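Argonaute protein (Marinitoga piezophila, PDB 5I4A) cleaves single-stranded DNA as an RNA-guided endonuclease, using short 5'-hydroxyl guide RNAs to bind complementary target DNA or RNA, possibly in defence against mobile genetic elements. Local coordinates at residues 443-448 and 513-518; 539-544 and 587-592; 148-153 and 235-240. One frame throughout, in Å; residues are numbered along the deposited sequence.

Contact 1 (443-448 and 513-518)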
loop_
_atom_site.group_PDB
_atom_site.type_symbol
_atom_site.label_atom_id
_atom_site.label_comp_id
_atom_site.label_asym_id
_atom_site.label_seq_id
_atom_site.Cartn_x
_atom_site.Cartn_y
_atom_site.Cartn_z
ATOM N N ASN A 443 -10.599 -23.318 5.551
ATOM C CA ASN A 443 -10.437 -22.348 4.480
ATOM C C ASN A 443 -8.960 -22.102 4.192
ATOM O O ASN A 443 -8.114 -22.143 5.089
ATOM C CB ASN A 443 -11.127 -21.031 4.840
ATOM C CG ASN A 443 -12.580 -21.226 5.226
ATOM O OD1 ASN A 443 -13.314 -21.969 4.574
ATOM N ND2 ASN A 443 -13.000 -20.563 6.297
ATOM N N LEU A 444 -8.663 -21.844 2.919
ATOM C CA LEU A 444 -7.313 -21.548 2.456
ATOM C C LEU A 444 -7.281 -20.095 2.000
ATOM O O LEU A 444 -7.898 -19.741 0.987
ATOM C CB LEU A 444 -6.901 -22.495 1.331
ATOM C CG LEU A 444 -5.568 -22.207 0.634
ATOM C CD1 LEU A 444 -4.435 -22.198 1.641
ATOM C CD2 LEU A 444 -5.306 -23.224 -0.467
ATOM N N TYR A 445 -6.569 -19.259 2.749
ATOM C CA TYR A 445 -6.500 -17.829 2.482
ATOM C C TYR A 445 -5.243 -17.533 1.673
ATOM O O TYR A 445 -4.126 -17.779 2.139
ATOM C CB TYR A 445 -6.516 -17.040 3.791
ATOM C CG TYR A 445 -7.724 -17.360 4.647
ATOM C CD1 TYR A 445 -8.978 -16.866 4.322
ATOM C CD2 TYR A 445 -7.611 -18.170 5.770
ATOM C CE1 TYR A 445 -10.088 -17.160 5.093
ATOM C CE2 TYR A 445 -8.718 -18.471 6.550
ATOM C CZ TYR A 445 -9.951 -17.962 6.205
ATOM O OH TYR A 445 -11.056 -18.256 6.971
ATOM N N ILE A 446 -5.431 -17.004 0.466
ATOM C CA ILE A 446 -4.357 -16.781 -0.493
ATOM C C ILE A 446 -4.367 -15.314 -0.896
ATOM O O ILE A 446 -5.430 -14.750 -1.180
ATOM C CB ILE A 446 -4.517 -17.692 -1.726
ATOM C CG1 ILE A 446 -4.361 -19.163 -1.329
ATOM C CG2 ILE A 446 -3.518 -17.321 -2.811
ATOM C CD1 ILE A 446 -4.720 -20.132 -2.435
ATOM N N GLY A 447 -3.189 -14.700 -0.914
ATOM C CA GLY A 447 -3.024 -13.329 -1.381
ATOM C C GLY A 447 -2.234 -13.315 -2.677
ATOM O O GLY A 447 -1.308 -14.108 -2.853
ATOM N N ILE A 448 -2.605 -12.409 -3.580
ATOM C CA ILE A 448 -2.020 -12.339 -4.916
ATOM C C ILE A 448 -1.533 -10.920 -5.167
ATOM O O ILE A 448 -2.332 -9.977 -5.161
ATOM C CB ILE A 448 -3.021 -12.750 -6.010
ATOM C CG1 ILE A 448 -3.624 -14.123 -5.709
ATOM C CG2 ILE A 448 -2.344 -12.743 -7.376
ATOM C CD1 ILE A 448 -2.610 -15.233 -5.656
ATOM N N ASN A 513 -13.004 -24.314 1.303
ATOM C CA ASN A 513 -13.157 -23.018 0.663
ATOM C C ASN A 513 -11.786 -22.396 0.442
ATOM O O ASN A 513 -10.850 -22.630 1.212
ATOM C CB ASN A 513 -14.035 -22.086 1.502
ATOM C CG ASN A 513 -15.309 -22.762 1.973
ATOM O OD1 ASN A 513 -16.267 -22.899 1.214
ATOM N ND2 ASN A 513 -15.325 -23.185 3.233
ATOM N N VAL A 514 -11.673 -21.601 -0.620
ATOM C CA VAL A 514 -10.418 -20.959 -0.995
ATOM C C VAL A 514 -10.686 -19.477 -1.225
ATOM O O VAL A 514 -11.465 -19.112 -2.114
ATOM C CB VAL A 514 -9.793 -21.598 -2.247
ATOM C CG1 VAL A 514 -8.509 -20.879 -2.622
ATOM C CG2 VAL A 514 -9.515 -23.074 -2.009
ATOM N N PHE A 515 -10.042 -18.630 -0.428
ATOM C CA PHE A 515 -10.169 -17.183 -0.538
ATOM C C PHE A 515 -8.999 -16.655 -1.357
ATOM O O PHE A 515 -7.840 -16.806 -0.956
ATOM C CB PHE A 515 -10.190 -16.527 0.843
ATOM C CG PHE A 515 -11.413 -16.849 1.659
ATOM C CD1 PHE A 515 -11.641 -18.135 2.122
ATOM C CD2 PHE A 515 -12.323 -15.858 1.987
ATOM C CE1 PHE A 515 -12.760 -18.430 2.875
ATOM C CE2 PHE A 515 -13.443 -16.149 2.744
ATOM C CZ PHE A 515 -13.661 -17.437 3.187
ATOM N N ILE A 516 -9.300 -16.041 -2.497
ATOM C CA ILE A 516 -8.287 -15.451 -3.364
ATOM C C ILE A 516 -8.431 -13.940 -3.243
ATOM O O ILE A 516 -9.367 -13.344 -3.790
ATOM C CB ILE A 516 -8.417 -15.916 -4.819
ATOM C CG1 ILE A 516 -8.204 -17.427 -4.924
ATOM C CG2 ILE A 516 -7.418 -15.186 -5.703
ATOM C CD1 ILE A 516 -9.484 -18.234 -4.817
ATOM N N LEU A 517 -7.507 -13.320 -2.519
ATOM C CA LEU A 517 -7.502 -11.879 -2.318
ATOM C C LEU A 517 -6.468 -11.262 -3.252
ATOM O O LEU A 517 -5.300 -11.665 -3.248
ATOM C CB LEU A 517 -7.191 -11.536 -0.862
ATOM C CG LEU A 517 -7.722 -12.517 0.190
ATOM C CD1 LEU A 517 -7.283 -12.093 1.581
ATOM C CD2 LEU A 517 -9.238 -12.653 0.125
ATOM N N ARG A 518 -6.902 -10.295 -4.053
ATOM C CA ARG A 518 -6.078 -9.700 -5.094
ATOM C C ARG A 518 -5.749 -8.257 -4.739
ATOM O O ARG A 518 -6.634 -7.488 -4.350
ATOM C CB ARG A 518 -6.796 -9.765 -6.445
ATOM C CG ARG A 518 -6.111 -9.023 -7.577
ATOM C CD ARG A 518 -4.776 -9.648 -7.949
ATOM N NE ARG A 518 -4.229 -9.037 -9.158
ATOM C CZ ARG A 518 -4.342 -9.557 -10.376
ATOM N NH1 ARG A 518 -4.974 -10.709 -10.552
ATOM N NH2 ARG A 518 -3.818 -8.925 -11.416
#
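Residues 443-448 and 513-518 run parallel as neighbouring strands, axes 4.6 Å apart at closest approach, their directions 13° apart, paired one to one from Asn443 beside Asn513 to Ile448 beside Arg518. Five backbone hydrogen bonds join them: Leu444 N, Ile446 N and Ile448 N donate to the carbonyls of Asn513, Phe515 and Leu517, while Phe515 N and Leu517 N return to Leu444 O and Ile446 O. The straightest is Leu517 N to Ile446 O, 174° at the hydrogen. At the start of the pair the two asparagine side chains lie alongside each other, their amide planes well turned apart; Asn513 ND2 reaches Asn443 OD1 at 2.7 Å, nearly along the C=O axis. Asn443 ND2 also gives a bond to Tyr445 OH, 3.1 Å away, so its amide is gripped at both ends and its rotation is fixed. On the same face, Tyr445 and Phe515 both place CG anti to the carbonyl carbon and point the same way. Tyr445 CE1 sits over one face of the Phe515 ring, displaced toward its rim, 3.5 Å from Phe515 CD1; the ring planes meet obliquely at 44°. The opposite face carries Leu444, Ile446 and Ile448 against Val514, Ile516 and Arg518: the tip of Ile446, CD1, meets Val514 CG1 at 3.9 Å, and Ile448 CG1 lies beside Ile516 CG2. The Arg518 chain, bent at chi2, passes its CD by Ile448 CG2 and carries its guanidinium to a salt bridge with Glu524. These are central strands of the RNase H fold of the PIWI domain. Helix 595-605 packs on the face of Tyr445 and Phe515, where Gln601 bonds Tyr445 OH; helix 485-507 packs on that of Ile446 and Val514; strand 458-466 flanks 443-448 and strand 539-546 flanks 513-518.

Contact 2 (539-544 and 587-592)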
loop_
_atom_site.group_PDB
_atom_site.type_symbol
_atom_site.label_atom_id
_atom_site.label_comp_id
_atom_site.label_asym_id
_atom_site.label_seq_id
_atom_site.Cartn_x
_atom_site.Cartn_y
_atom_site.Cartn_z
ATOM N N LYS A 539 -14.734 -24.998 -3.655
ATOM C CA LYS A 539 -15.502 -23.766 -3.568
ATOM C C LYS A 539 -14.571 -22.615 -3.197
ATOM O O LYS A 539 -13.608 -22.795 -2.449
ATOM C CB LYS A 539 -16.636 -23.940 -2.556
ATOM C CG LYS A 539 -17.628 -25.023 -3.011
ATOM C CD LYS A 539 -18.480 -25.603 -1.885
ATOM C CE LYS A 539 -17.696 -26.259 -0.779
ATOM N NZ LYS A 539 -18.609 -26.540 0.367
ATOM N N TYR A 540 -14.832 -21.439 -3.764
ATOM C CA TYR A 540 -13.882 -20.339 -3.677
ATOM C C TYR A 540 -14.624 -19.009 -3.690
ATOM O O TYR A 540 -15.848 -18.951 -3.839
ATOM C CB TYR A 540 -12.874 -20.395 -4.830
ATOM C CG TYR A 540 -13.542 -20.298 -6.178
ATOM C CD1 TYR A 540 -13.981 -21.438 -6.833
ATOM C CD2 TYR A 540 -13.754 -19.065 -6.786
ATOM C CE1 TYR A 540 -14.601 -21.361 -8.053
ATOM C CE2 TYR A 540 -14.380 -18.980 -8.015
ATOM C CZ TYR A 540 -14.798 -20.136 -8.640
ATOM O OH TYR A 540 -15.423 -20.088 -9.856
ATOM N N THR A 541 -13.855 -17.933 -3.539
ATOM C CA THR A 541 -14.351 -16.575 -3.693
ATOM C C THR A 541 -13.223 -15.716 -4.246
ATOM O O THR A 541 -12.061 -15.887 -3.867
ATOM C CB THR A 541 -14.865 -15.998 -2.368
ATOM O OG1 THR A 541 -15.205 -14.617 -2.546
ATOM C CG2 THR A 541 -13.809 -16.124 -1.271
ATOM N N LEU A 542 -13.569 -14.807 -5.150
ATOM C CA LEU A 542 -12.610 -13.902 -5.772
ATOM C C LEU A 542 -12.828 -12.506 -5.211
ATOM O O LEU A 542 -13.931 -11.958 -5.312
ATOM C CB LEU A 542 -12.752 -13.909 -7.293
ATOM C CG LEU A 542 -12.457 -15.276 -7.905
ATOM C CD1 LEU A 542 -12.352 -15.191 -9.421
ATOM C CD2 LEU A 542 -11.186 -15.836 -7.292
ATOM N N VAL A 543 -11.779 -11.937 -4.622
ATOM C CA VAL A 543 -11.877 -10.703 -3.855
ATOM C C VAL A 543 -10.870 -9.701 -4.398
ATOM O O VAL A 543 -9.686 -10.024 -4.555
ATOM C CB VAL A 543 -11.636 -10.951 -2.355
ATOM C CG1 VAL A 543 -11.762 -9.656 -1.586
ATOM C CG2 VAL A 543 -12.603 -11.999 -1.821
ATOM N N GLU A 544 -11.337 -8.487 -4.679
ATOM C CA GLU A 544 -10.475 -7.385 -5.082
ATOM C C GLU A 544 -10.306 -6.446 -3.896
ATOM O O GLU A 544 -11.297 -5.975 -3.325
ATOM C CB GLU A 544 -11.056 -6.637 -6.280
ATOM C CG GLU A 544 -11.113 -7.460 -7.551
ATOM C CD GLU A 544 -11.694 -6.685 -8.716
ATOM O OE1 GLU A 544 -12.358 -5.655 -8.474
ATOM O OE2 GLU A 544 -11.479 -7.104 -9.874
ATOM N N LEU A 587 -15.763 -10.218 -6.186
ATOM C CA LEU A 587 -15.984 -10.400 -7.617
ATOM C C LEU A 587 -16.841 -11.629 -7.886
ATOM O O LEU A 587 -17.814 -11.568 -8.648
ATOM C CB LEU A 587 -14.646 -10.514 -8.347
ATOM C CG LEU A 587 -14.155 -9.291 -9.117
ATOM C CD1 LEU A 587 -13.022 -9.683 -10.046
ATOM C CD2 LEU A 587 -15.289 -8.658 -9.902
ATOM N N GLU A 588 -16.492 -12.752 -7.270
ATOM C CA GLU A 588 -17.208 -14.001 -7.455
ATOM C C GLU A 588 -17.304 -14.690 -6.102
ATOM O O GLU A 588 -16.500 -14.442 -5.199
ATOM C CB GLU A 588 -16.509 -14.914 -8.469
ATOM C CG GLU A 588 -17.449 -15.660 -9.401
ATOM C CD GLU A 588 -18.038 -14.760 -10.469
ATOM O OE1 GLU A 588 -17.268 -14.231 -11.297
ATOM O OE2 GLU A 588 -19.272 -14.575 -10.474
ATOM N N ASN A 589 -18.302 -15.558 -5.962
ATOM C CA ASN A 589 -18.441 -16.321 -4.728
ATOM C C ASN A 589 -19.301 -17.544 -4.981
ATOM O O ASN A 589 -20.456 -17.420 -5.394
ATOM C CB ASN A 589 -19.044 -15.475 -3.605
ATOM C CG ASN A 589 -19.229 -16.257 -2.320
ATOM O OD1 ASN A 589 -18.511 -17.222 -2.063
ATOM N ND2 ASN A 589 -20.211 -15.861 -1.517
ATOM N N ASN A 590 -18.742 -18.724 -4.712
ATOM C CA ASN A 590 -19.501 -19.968 -4.691
ATOM C C ASN A 590 -19.251 -20.741 -3.400
ATOM O O ASN A 590 -19.498 -21.951 -3.346
ATOM C CB ASN A 590 -19.185 -20.835 -5.914
ATOM C CG ASN A 590 -17.698 -21.064 -6.107
ATOM O OD1 ASN A 590 -17.211 -22.181 -5.949
ATOM N ND2 ASN A 590 -16.974 -20.010 -6.468
ATOM N N THR A 591 -18.772 -20.064 -2.355
ATOM C CA THR A 591 -18.673 -20.690 -1.047
ATOM C C THR A 591 -20.044 -20.689 -0.373
ATOM O O THR A 591 -20.997 -20.052 -0.832
ATOM C CB THR A 591 -17.662 -19.963 -0.152
ATOM O OG1 THR A 591 -18.122 -18.638 0.127
ATOM C CG2 THR A 591 -16.288 -19.892 -0.807
ATOM N N ASP A 592 -20.140 -21.422 0.732
ATOM C CA ASP A 592 -21.341 -21.419 1.556
ATOM C C ASP A 592 -21.390 -20.236 2.516
ATOM O O ASP A 592 -22.336 -20.127 3.303
ATOM C CB ASP A 592 -21.439 -22.730 2.334
ATOM C CG ASP A 592 -21.473 -23.939 1.415
ATOM O OD1 ASP A 592 -21.952 -23.803 0.266
ATOM O OD2 ASP A 592 -21.032 -25.027 1.844
#
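A classic beta bulge opens this antiparallel pairing in the PIWI domain, Leu587 and Glu588 both facing Leu542, and an Asx turn at Asn589 follows it. Leu542 O takes weak hydrogen bonds from Leu587 N (2.7 Å) and Glu588 N. Glu588 O is held by two donors, both 3.0 Å away: Thr541 OG1, set anti to its own backbone N, comes in the carbonyl plane, while Leu542 N approaches from above that plane. Asn589 OD1 closes the turn by accepting from Thr591 N and, at 2.6 Å, from Thr591 OG1. Asn590 N then bonds Tyr540 O almost along the C=O axis. The Asn590 amide stands steeply on the Tyr540 ring, planes 72° apart, with ND2 2.9 Å above the ring plane over its centre; Asn590 OD1 takes a weak bond from Tyr540 N. Tyr540 OH is hydrogen-bonded to Lys530. At the far end Lys539 NZ and Asp592 OD2 form a 3.2 Å salt bridge. With backbone and amide both engaged, the chain leaving the strand stays tied to 539-544 beyond the last regular pair, and an N-H of the Asn590 amide points at the ring face, where its partly positive hydrogen probably favours the pi cloud.

Contact 3 (148-153 and 235-240)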
loop_
_atom_site.group_PDB
_atom_site.type_symbol
_atom_site.label_atom_id
_atom_site.label_comp_id
_atom_site.label_asym_id
_atom_site.label_seq_id
_atom_site.Cartn_x
_atom_site.Cartn_y
_atom_site.Cartn_z
ATOM N N ILE A 148 -14.685 12.753 -3.492
ATOM C CA ILE A 148 -13.944 14.007 -3.492
ATOM C C ILE A 148 -13.199 14.067 -2.168
ATOM O O ILE A 148 -13.801 14.331 -1.119
ATOM C CB ILE A 148 -14.859 15.224 -3.666
ATOM C CG1 ILE A 148 -15.675 15.111 -4.958
ATOM C CG2 ILE A 148 -14.043 16.504 -3.677
ATOM C CD1 ILE A 148 -16.624 16.283 -5.181
ATOM N N LEU A 149 -11.891 13.817 -2.206
ATOM C CA LEU A 149 -11.090 13.791 -0.994
ATOM C C LEU A 149 -10.297 15.082 -0.881
ATOM O O LEU A 149 -9.324 15.268 -1.629
ATOM C CB LEU A 149 -10.144 12.594 -1.001
ATOM C CG LEU A 149 -9.259 12.490 0.243
ATOM C CD1 LEU A 149 -10.091 12.062 1.441
ATOM C CD2 LEU A 149 -8.100 11.535 0.011
ATOM N N PRO A 150 -10.668 15.998 0.009
ATOM C CA PRO A 150 -9.816 17.163 0.253
ATOM C C PRO A 150 -8.487 16.737 0.857
ATOM O O PRO A 150 -8.424 15.853 1.716
ATOM C CB PRO A 150 -10.641 18.010 1.228
ATOM C CG PRO A 150 -11.600 17.052 1.855
ATOM C CD PRO A 150 -11.912 16.046 0.794
ATOM N N LYS A 151 -7.416 17.363 0.383
ATOM C CA LYS A 151 -6.077 17.125 0.909
ATOM C C LYS A 151 -5.243 18.372 0.635
ATOM O O LYS A 151 -5.779 19.434 0.295
ATOM C CB LYS A 151 -5.456 15.862 0.301
ATOM C CG LYS A 151 -5.027 16.006 -1.153
ATOM C CD LYS A 151 -4.045 14.917 -1.560
ATOM C CE LYS A 151 -4.749 13.604 -1.850
ATOM N NZ LYS A 151 -3.855 12.663 -2.581
ATOM N N PHE A 152 -3.926 18.247 0.776
ATOM C CA PHE A 152 -3.038 19.382 0.596
ATOM C C PHE A 152 -1.798 18.967 -0.178
ATOM O O PHE A 152 -1.306 17.843 -0.049
ATOM C CB PHE A 152 -2.638 19.999 1.938
ATOM C CG PHE A 152 -3.628 20.995 2.451
ATOM C CD1 PHE A 152 -3.553 22.321 2.065
ATOM C CD2 PHE A 152 -4.650 20.605 3.300
ATOM C CE1 PHE A 152 -4.469 23.246 2.525
ATOM C CE2 PHE A 152 -5.574 21.525 3.760
ATOM C CZ PHE A 152 -5.480 22.848 3.374
ATOM N N THR A 153 -1.306 19.898 -0.990
ATOM C CA THR A 153 -0.056 19.751 -1.717
ATOM C C THR A 153 0.834 20.929 -1.362
ATOM O O THR A 153 0.409 22.085 -1.466
ATOM C CB THR A 153 -0.285 19.699 -3.229
ATOM O OG1 THR A 153 -1.380 18.822 -3.519
ATOM C CG2 THR A 153 0.958 19.188 -3.938
ATOM N N GLU A 235 -12.604 21.838 6.709
ATOM C CA GLU A 235 -13.021 22.966 5.886
ATOM C C GLU A 235 -12.928 22.627 4.405
ATOM O O GLU A 235 -13.672 23.188 3.591
ATOM C CB GLU A 235 -12.174 24.197 6.205
ATOM C CG GLU A 235 -12.766 25.496 5.677
ATOM C CD GLU A 235 -11.810 26.665 5.782
ATOM O OE1 GLU A 235 -10.584 26.430 5.830
ATOM O OE2 GLU A 235 -12.288 27.820 5.816
ATOM N N GLY A 236 -12.030 21.708 4.039
ATOM C CA GLY A 236 -11.971 21.254 2.658
ATOM C C GLY A 236 -13.191 20.447 2.260
ATOM O O GLY A 236 -13.727 20.620 1.162
ATOM N N PHE A 237 -13.642 19.548 3.142
ATOM C CA PHE A 237 -14.904 18.852 2.905
ATOM C C PHE A 237 -16.056 19.841 2.785
ATOM O O PHE A 237 -16.958 19.660 1.957
ATOM C CB PHE A 237 -15.188 17.852 4.029
ATOM C CG PHE A 237 -14.450 16.544 3.897
ATOM C CD1 PHE A 237 -14.822 15.614 2.939
ATOM C CD2 PHE A 237 -13.406 16.231 4.756
ATOM C CE1 PHE A 237 -14.155 14.406 2.825
ATOM C CE2 PHE A 237 -12.734 15.025 4.646
ATOM C CZ PHE A 237 -13.108 14.113 3.678
ATOM N N LYS A 238 -16.036 20.901 3.598
ATOM C CA LYS A 238 -17.113 21.882 3.611
ATOM C C LYS A 238 -16.983 22.924 2.503
ATOM O O LYS A 238 -17.991 23.525 2.118
ATOM C CB LYS A 238 -17.173 22.569 4.981
ATOM C CG LYS A 238 -18.304 23.576 5.133
ATOM C CD LYS A 238 -18.898 23.570 6.530
ATOM C CE LYS A 238 -20.091 24.511 6.611
ATOM N NZ LYS A 238 -21.291 23.834 7.176
ATOM N N LYS A 239 -15.781 23.147 1.976
ATOM C CA LYS A 239 -15.611 24.069 0.859
ATOM C C LYS A 239 -15.944 23.442 -0.490
ATOM O O LYS A 239 -15.878 24.139 -1.507
ATOM C CB LYS A 239 -14.177 24.607 0.826
ATOM C CG LYS A 239 -13.988 25.937 1.541
ATOM C CD LYS A 239 -12.513 26.282 1.670
ATOM C CE LYS A 239 -12.184 27.599 0.992
ATOM N NZ LYS A 239 -10.712 27.808 0.907
ATOM N N ILE A 240 -16.301 22.155 -0.519
ATOM C CA ILE A 240 -16.547 21.477 -1.795
ATOM C C ILE A 240 -17.621 22.163 -2.630
ATOM O O ILE A 240 -17.378 22.409 -3.825
ATOM C CB ILE A 240 -16.858 19.989 -1.549
ATOM C CG1 ILE A 240 -15.619 19.259 -1.032
ATOM C CG2 ILE A 240 -17.383 19.334 -2.819
ATOM C CD1 ILE A 240 -15.838 17.780 -0.800
#
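Gly236, in helix 234-238, is where the second segment first meets the strand of residues 148-153. Its backbone comes close to the proline on that strand: Pro150 CB is 3.7 Å from Gly236 C, and the two CA atoms are 5.2 Å apart. The glycine CA turns its bare side to the proline, and the absence of a side chain on Gly236 lets the proline come this close. Gly236 O is hydrogen-bonded to Tyr133 OH of strand 127-140, a neighbour of 143-156 in the sheet. Next comes Phe237, with CG anti to the carbonyl carbon (chi1 -81°), which swings the ring across to the strand so that Pro150 lies over one of its faces. The two side chains cross at about a right angle. Pro150 CG stands 3.4 Å from the centroid of the Phe237 ring and 7° off its normal, a nearly vertical CH-pi contact, and Pro150 CD reaches Phe237 CE1 at the same distance. The Leu149 side chain leaves its backbone on the far side, yet its CD1 comes back to Phe237 CZ, 4.3 Å away. This is packing of linker L2 on linker L1, a helix laid against the long antiparallel sheet of the PAZ lobe. The chain then passes Lys239, whose NZ forms a salt bridge with Glu117 on strand 111-120, and arrives at Ile240. Extended to its tip (chi2 -178°), Ile240 crosses Ile148 obliquely and puts CD1 3.6 Å from Ile148 CG2, while Ile240 CG2 meets Ile148 CD1. Tyr9 and Tyr133 touch both isoleucines.

Overall arrangement
Contacts 1 and 2 are parts of one sheet, their centres 9 Å apart: strand 513-519 of contact 1 lies directly beside strand 539-546 of contact 2. Probable hydrogen bonds join them, Arg518 N to Val543 O at 2.8 Å and Val543 N to Ile516 O at 2.9 Å. The paired strands of contact 1 lead straight into the inferred catalytic residues Asp449 and Asp519, and the Glu544 side chain of contact 2 is about 9 Å from that of Asp519. Contact 3 is in the other lobe, about 36 Å from both, centre to centre. It lies nearest the bound nucleic acid, about 4 Å between closest atoms, against about 11 Å and 10 Å for contacts 1 and 2.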